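Long-range contact in RNA-dependent RNA polymerase (Dera Ghazi Khan orthonairovirus, PDB 6DX2), which contains in this chain a viral OTU-domain deubiquitinase, the N-terminal piece of a large protein that is probably an RNA-directed RNA polymerase: residues G17-F31 / W119-Y133. Sequence-based numbering, arbitrary orientation.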
loop_
_atom_site.group_PDB
_atom_site.type_symbol
_atom_site.label_atom_id
_atom_site.label_comp_id
_atom_site.label_asym_id
_atom_site.label_seq_id
_atom_site.Cartn_x
_atom_site.Cartn_y
_atom_site.Cartn_z
ATOM N N GLY A 17 10.444 -10.260 -4.471
ATOM C CA GLY A 17 9.579 -10.422 -3.330
ATOM C C GLY A 17 8.243 -9.732 -3.438
ATOM O O GLY A 17 7.541 -9.609 -2.422
ATOM N N VAL A 18 7.865 -9.239 -4.627
ATOM C CA VAL A 18 6.560 -8.636 -4.838
ATOM C C VAL A 18 5.665 -9.683 -5.474
ATOM O O VAL A 18 6.069 -10.378 -6.410
ATOM C CB VAL A 18 6.668 -7.378 -5.734
ATOM C CG1 VAL A 18 5.327 -6.745 -5.984
ATOM C CG2 VAL A 18 7.727 -6.372 -5.183
ATOM N N TYR A 19 4.463 -9.830 -4.950
ATOM C CA TYR A 19 3.541 -10.809 -5.482
ATOM C C TYR A 19 2.462 -10.146 -6.305
ATOM O O TYR A 19 1.979 -9.043 -5.979
ATOM C CB TYR A 19 2.845 -11.569 -4.382
ATOM C CG TYR A 19 3.729 -12.247 -3.370
ATOM C CD1 TYR A 19 4.306 -11.514 -2.351
ATOM C CD2 TYR A 19 3.879 -13.655 -3.385
ATOM C CE1 TYR A 19 5.048 -12.116 -1.351
ATOM C CE2 TYR A 19 4.646 -14.297 -2.382
ATOM C CZ TYR A 19 5.234 -13.530 -1.399
ATOM O OH TYR A 19 5.922 -14.078 -0.359
ATOM N N ASN A 20 2.040 -10.866 -7.328
ATOM C CA ASN A 20 0.940 -10.407 -8.142
ATOM C C ASN A 20 -0.173 -11.449 -8.205
ATOM O O ASN A 20 0.042 -12.667 -8.064
ATOM C CB ASN A 20 1.475 -10.024 -9.541
ATOM C CG ASN A 20 1.997 -8.565 -9.571
ATOM O OD1 ASN A 20 1.202 -7.597 -9.544
ATOM N ND2 ASN A 20 3.334 -8.401 -9.598
ATOM N N SER A 21 -1.387 -10.940 -8.370
ATOM C CA SER A 21 -2.500 -11.857 -8.492
ATOM C C SER A 21 -3.393 -11.387 -9.622
ATOM O O SER A 21 -3.665 -10.190 -9.759
ATOM C CB SER A 21 -3.294 -11.975 -7.198
ATOM O OG SER A 21 -4.232 -13.043 -7.339
ATOM N N GLU A 22 -3.804 -12.361 -10.432
ATOM C CA GLU A 22 -4.673 -12.173 -11.581
ATOM C C GLU A 22 -6.139 -12.393 -11.256
ATOM O O GLU A 22 -6.987 -12.053 -12.077
ATOM C CB GLU A 22 -4.275 -13.136 -12.708
ATOM C CG GLU A 22 -2.822 -13.044 -13.153
ATOM C CD GLU A 22 -2.640 -13.491 -14.589
ATOM O OE1 GLU A 22 -3.371 -12.975 -15.461
ATOM O OE2 GLU A 22 -1.775 -14.359 -14.850
ATOM N N GLN A 23 -6.441 -13.000 -10.111
ATOM C CA GLN A 23 -7.798 -13.108 -9.592
ATOM C C GLN A 23 -8.593 -11.835 -9.875
ATOM O O GLN A 23 -8.096 -10.723 -9.710
ATOM C CB GLN A 23 -7.715 -13.398 -8.085
ATOM C CG GLN A 23 -7.943 -12.219 -7.138
ATOM C CD GLN A 23 -6.984 -11.054 -7.358
ATOM O OE1 GLN A 23 -5.944 -11.206 -7.972
ATOM N NE2 GLN A 23 -7.391 -9.870 -6.940
ATOM N N ARG A 24 -9.805 -11.982 -10.389
ATOM C CA ARG A 24 -10.618 -10.804 -10.634
ATOM C C ARG A 24 -11.996 -11.029 -10.028
ATOM O O ARG A 24 -12.700 -11.972 -10.406
ATOM C CB ARG A 24 -10.702 -10.475 -12.124
ATOM C CG ARG A 24 -9.355 -10.335 -12.822
ATOM C CD ARG A 24 -8.490 -9.191 -12.282
ATOM N NE ARG A 24 -7.140 -9.220 -12.850
ATOM C CZ ARG A 24 -6.008 -9.167 -12.143
ATOM N NH1 ARG A 24 -6.043 -9.084 -10.817
ATOM N NH2 ARG A 24 -4.834 -9.201 -12.768
ATOM N N PHE A 25 -12.362 -10.162 -9.080
ATOM C CA PHE A 25 -13.605 -10.253 -8.326
ATOM C C PHE A 25 -13.973 -8.830 -7.935
ATOM O O PHE A 25 -13.161 -7.900 -8.077
ATOM C CB PHE A 25 -13.449 -11.129 -7.072
ATOM C CG PHE A 25 -12.397 -10.608 -6.120
ATOM C CD1 PHE A 25 -11.042 -10.806 -6.375
ATOM C CD2 PHE A 25 -12.736 -9.880 -5.002
ATOM C CE1 PHE A 25 -10.095 -10.334 -5.506
ATOM C CE2 PHE A 25 -11.780 -9.384 -4.159
ATOM C CZ PHE A 25 -10.478 -9.601 -4.395
ATOM N N ASN A 26 -15.127 -8.680 -7.319
ATOM C CA ASN A 26 -15.532 -7.373 -6.824
ATOM C C ASN A 26 -15.104 -7.185 -5.368
ATOM O O ASN A 26 -15.529 -7.936 -4.480
ATOM C CB ASN A 26 -17.032 -7.150 -6.974
ATOM C CG ASN A 26 -17.358 -5.704 -6.795
ATOM O OD1 ASN A 26 -17.521 -5.260 -5.671
ATOM N ND2 ASN A 26 -17.340 -4.929 -7.897
ATOM N N LEU A 27 -14.289 -6.148 -5.142
ATOM C CA LEU A 27 -13.787 -5.832 -3.809
ATOM C C LEU A 27 -14.892 -5.817 -2.771
ATOM O O LEU A 27 -14.703 -6.275 -1.637
ATOM C CB LEU A 27 -13.101 -4.468 -3.813
ATOM C CG LEU A 27 -11.768 -4.469 -4.551
ATOM C CD1 LEU A 27 -11.221 -3.072 -4.562
ATOM C CD2 LEU A 27 -10.865 -5.479 -3.878
ATOM N N ASN A 28 -16.029 -5.249 -3.113
ATOM C CA ASN A 28 -16.983 -5.008 -2.054
ATOM C C ASN A 28 -17.809 -6.228 -1.698
ATOM O O ASN A 28 -18.668 -6.119 -0.829
ATOM C CB ASN A 28 -17.830 -3.825 -2.439
ATOM C CG ASN A 28 -17.013 -2.529 -2.387
ATOM O OD1 ASN A 28 -16.989 -1.778 -3.352
ATOM N ND2 ASN A 28 -16.302 -2.295 -1.249
ATOM N N ASP A 29 -17.547 -7.367 -2.329
ATOM C CA ASP A 29 -18.085 -8.610 -1.823
ATOM C C ASP A 29 -17.297 -9.140 -0.646
ATOM O O ASP A 29 -17.792 -10.009 0.083
ATOM C CB ASP A 29 -18.145 -9.639 -2.950
ATOM C CG ASP A 29 -19.279 -9.358 -3.910
ATOM O OD1 ASP A 29 -20.268 -8.699 -3.479
ATOM O OD2 ASP A 29 -19.155 -9.775 -5.085
ATOM N N TYR A 30 -16.101 -8.631 -0.422
ATOM C CA TYR A 30 -15.219 -9.173 0.602
ATOM C C TYR A 30 -14.738 -8.125 1.565
ATOM O O TYR A 30 -14.327 -8.477 2.672
ATOM C CB TYR A 30 -13.987 -9.849 -0.046
ATOM C CG TYR A 30 -14.439 -10.974 -0.928
ATOM C CD1 TYR A 30 -14.629 -12.258 -0.418
ATOM C CD2 TYR A 30 -14.739 -10.745 -2.256
ATOM C CE1 TYR A 30 -15.086 -13.280 -1.229
ATOM C CE2 TYR A 30 -15.194 -11.750 -3.070
ATOM C CZ TYR A 30 -15.375 -13.015 -2.556
ATOM O OH TYR A 30 -15.837 -14.003 -3.402
ATOM N N PHE A 31 -14.711 -6.863 1.162
ATOM C CA PHE A 31 -14.179 -5.782 1.966
ATOM C C PHE A 31 -15.244 -4.729 2.198
ATOM O O PHE A 31 -16.061 -4.428 1.323
ATOM C CB PHE A 31 -12.981 -5.087 1.263
ATOM C CG PHE A 31 -11.800 -5.930 1.073
ATOM C CD1 PHE A 31 -10.905 -6.137 2.125
ATOM C CD2 PHE A 31 -11.519 -6.512 -0.170
ATOM C CE1 PHE A 31 -9.745 -6.837 1.943
ATOM C CE2 PHE A 31 -10.362 -7.252 -0.341
ATOM C CZ PHE A 31 -9.465 -7.407 0.727
ATOM N N TRP A 119 -4.869 -3.022 -4.265
ATOM C CA TRP A 119 -5.885 -3.589 -5.132
ATOM C C TRP A 119 -6.260 -2.489 -6.114
ATOM O O TRP A 119 -6.958 -1.535 -5.759
ATOM C CB TRP A 119 -7.119 -3.993 -4.328
ATOM C CG TRP A 119 -6.865 -5.033 -3.249
ATOM C CD1 TRP A 119 -6.573 -4.793 -1.918
ATOM C CD2 TRP A 119 -6.895 -6.456 -3.405
ATOM N NE1 TRP A 119 -6.470 -5.978 -1.238
ATOM C CE2 TRP A 119 -6.654 -7.015 -2.126
ATOM C CE3 TRP A 119 -7.121 -7.308 -4.493
ATOM C CZ2 TRP A 119 -6.556 -8.376 -1.901
ATOM C CZ3 TRP A 119 -7.051 -8.711 -4.257
ATOM C CH2 TRP A 119 -6.778 -9.216 -2.982
ATOM N N GLU A 120 -5.805 -2.607 -7.355
ATOM C CA GLU A 120 -6.211 -1.663 -8.382
ATOM C C GLU A 120 -7.561 -2.083 -8.919
ATOM O O GLU A 120 -7.724 -3.199 -9.434
ATOM C CB GLU A 120 -5.164 -1.571 -9.487
ATOM C CG GLU A 120 -4.018 -0.635 -9.046
ATOM C CD GLU A 120 -2.744 -0.764 -9.866
ATOM O OE1 GLU A 120 -1.702 -1.165 -9.287
ATOM O OE2 GLU A 120 -2.785 -0.455 -11.080
ATOM N N ALA A 121 -8.517 -1.130 -8.850
ATOM C CA ALA A 121 -9.916 -1.353 -9.129
ATOM C C ALA A 121 -10.362 -0.429 -10.243
ATOM O O ALA A 121 -9.887 0.717 -10.346
ATOM C CB ALA A 121 -10.782 -1.079 -7.874
ATOM N N ASP A 122 -11.325 -0.900 -11.044
ATOM C CA ASP A 122 -12.016 0.031 -11.926
ATOM C C ASP A 122 -13.143 0.768 -11.177
ATOM O O ASP A 122 -13.357 0.584 -9.970
ATOM C CB ASP A 122 -12.554 -0.691 -13.166
ATOM C CG ASP A 122 -13.602 -1.771 -12.829
ATOM O OD1 ASP A 122 -13.813 -2.668 -13.676
ATOM O OD2 ASP A 122 -14.203 -1.734 -11.733
ATOM N N VAL A 123 -13.867 1.618 -11.912
ATOM C CA VAL A 123 -14.901 2.469 -11.311
ATOM C C VAL A 123 -16.012 1.636 -10.684
ATOM O O VAL A 123 -16.699 2.094 -9.765
ATOM C CB VAL A 123 -15.478 3.466 -12.345
ATOM C CG1 VAL A 123 -14.424 4.475 -12.752
ATOM C CG2 VAL A 123 -16.012 2.745 -13.558
ATOM N N SER A 124 -16.205 0.411 -11.153
ATOM C CA SER A 124 -17.200 -0.465 -10.558
ATOM C C SER A 124 -16.616 -1.358 -9.458
ATOM O O SER A 124 -17.300 -2.282 -9.008
ATOM C CB SER A 124 -17.861 -1.306 -11.647
ATOM O OG SER A 124 -18.079 -0.520 -12.809
ATOM N N GLU A 125 -15.374 -1.089 -9.008
ATOM C CA GLU A 125 -14.722 -1.763 -7.875
ATOM C C GLU A 125 -14.288 -3.185 -8.203
ATOM O O GLU A 125 -14.001 -3.990 -7.299
ATOM C CB GLU A 125 -15.603 -1.764 -6.619
ATOM C CG GLU A 125 -16.345 -0.445 -6.378
ATOM C CD GLU A 125 -15.444 0.655 -5.854
ATOM O OE1 GLU A 125 -14.307 0.353 -5.457
ATOM O OE2 GLU A 125 -15.876 1.824 -5.845
ATOM N N ASN A 126 -14.167 -3.507 -9.480
ATOM C CA ASN A 126 -13.599 -4.793 -9.846
ATOM C C ASN A 126 -12.079 -4.699 -9.820
ATOM O O ASN A 126 -11.498 -3.716 -10.301
ATOM C CB ASN A 126 -14.063 -5.194 -11.233
ATOM C CG ASN A 126 -15.566 -5.297 -11.318
ATOM O OD1 ASN A 126 -16.182 -6.025 -10.543
ATOM N ND2 ASN A 126 -16.169 -4.545 -12.230
ATOM N N VAL A 127 -11.433 -5.730 -9.251
ATOM C CA VAL A 127 -9.977 -5.784 -9.282
ATOM C C VAL A 127 -9.502 -5.817 -10.722
ATOM O O VAL A 127 -10.029 -6.575 -11.556
ATOM C CB VAL A 127 -9.436 -7.004 -8.523
ATOM C CG1 VAL A 127 -7.903 -6.992 -8.598
ATOM C CG2 VAL A 127 -9.819 -6.921 -7.086
ATOM N N VAL A 128 -8.516 -4.968 -11.026
ATOM C CA VAL A 128 -7.816 -4.998 -12.302
ATOM C C VAL A 128 -6.408 -5.547 -12.142
ATOM O O VAL A 128 -5.934 -6.306 -12.984
ATOM C CB VAL A 128 -7.789 -3.601 -12.964
ATOM C CG1 VAL A 128 -7.326 -3.726 -14.411
ATOM C CG2 VAL A 128 -9.176 -3.018 -12.971
ATOM N N THR A 129 -5.727 -5.174 -11.064
ATOM C CA THR A 129 -4.436 -5.738 -10.711
ATOM C C THR A 129 -4.398 -5.841 -9.191
ATOM O O THR A 129 -4.966 -4.993 -8.497
ATOM C CB THR A 129 -3.248 -4.868 -11.203
ATOM O OG1 THR A 129 -3.129 -3.708 -10.379
ATOM C CG2 THR A 129 -3.405 -4.396 -12.642
ATOM N N ALA A 130 -3.721 -6.867 -8.652
ATOM C CA ALA A 130 -3.438 -6.871 -7.211
ATOM C C ALA A 130 -1.957 -7.132 -7.004
ATOM O O ALA A 130 -1.388 -8.040 -7.627
ATOM C CB ALA A 130 -4.226 -7.893 -6.437
ATOM N N THR A 131 -1.342 -6.346 -6.127
ATOM C CA THR A 131 0.095 -6.442 -5.878
ATOM C C THR A 131 0.306 -6.494 -4.386
ATOM O O THR A 131 -0.227 -5.667 -3.662
ATOM C CB THR A 131 0.827 -5.255 -6.484
ATOM O OG1 THR A 131 0.472 -5.151 -7.867
ATOM C CG2 THR A 131 2.308 -5.448 -6.418
ATOM N N LYS A 132 1.056 -7.483 -3.911
ATOM C CA LYS A 132 1.192 -7.687 -2.483
ATOM C C LYS A 132 2.658 -7.519 -2.121
ATOM O O LYS A 132 3.538 -8.138 -2.733
ATOM C CB LYS A 132 0.671 -9.055 -2.103
ATOM C CG LYS A 132 0.919 -9.448 -0.634
ATOM C CD LYS A 132 0.109 -10.719 -0.246
ATOM C CE LYS A 132 0.938 -11.966 -0.654
ATOM N NZ LYS A 132 1.970 -12.334 0.419
ATOM N N TYR A 133 2.910 -6.696 -1.118
ATOM C CA TYR A 133 4.261 -6.401 -0.647
ATOM C C TYR A 133 4.371 -7.031 0.733
ATOM O O TYR A 133 3.681 -6.603 1.654
ATOM C CB TYR A 133 4.494 -4.897 -0.566
ATOM C CG TYR A 133 4.471 -4.255 -1.915
ATOM C CD1 TYR A 133 5.623 -4.149 -2.654
ATOM C CD2 TYR A 133 3.269 -3.773 -2.469
ATOM C CE1 TYR A 133 5.624 -3.560 -3.915
ATOM C CE2 TYR A 133 3.276 -3.196 -3.763
ATOM C CZ TYR A 133 4.442 -3.131 -4.447
ATOM O OH TYR A 133 4.512 -2.587 -5.701
HETATM O O HOH W 1 -2.545 -8.281 -11.042
#
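Lys-132 lays the end of its side chain over one face of the Tyr-19 ring, a cation-pi contact with NZ 3.8 Å from the ring centroid and CE over the same face in a CH-pi contact. Bends at chi3 (85°) and chi4 (84°) fold the ammonium back over the ring, and the carbonyls of Gly-134 and Gly-136 hydrogen-bond to it. On the other face of the sheet, Val-18 CG1 presses on Thr-131 CG2 at a tight 3.3 Å and reaches off-centre over the Tyr-133 ring. Strands 18-21 and 129-133 run antiparallel between the two layers; Tyr-19 and Lys-132 exchange both backbone bonds, and Ser-21 N donates to Ala-130 O.

Past the loop after Ser-21, Val-127 CG2 sits over the Phe-25 ring, whose edge meets the face of the Trp-119 six-membered ring in an offset edge-to-face pair (planes at 81°). Leu-27 CD2 and Phe-31 cover one Trp-119 face, while its NE1 is held by Asn-143. A separate single bridge joins Asn-26 and Asn-126: Val-127 N donates to Phe-25 O at 3.0 Å, and Leu-27 N to Glu-125 O. Asn-26 ND2 reaches Ser-124 O at 2.9 Å and Asn-126 OD1 from above the Asn-126 carbonyl plane; Asn-26 OD1 closes an Asx turn with Asn-28 N. Strand 18-21 thereby lies between 12-13 and 127-133 in the mixed sheet of this viral OTU fold.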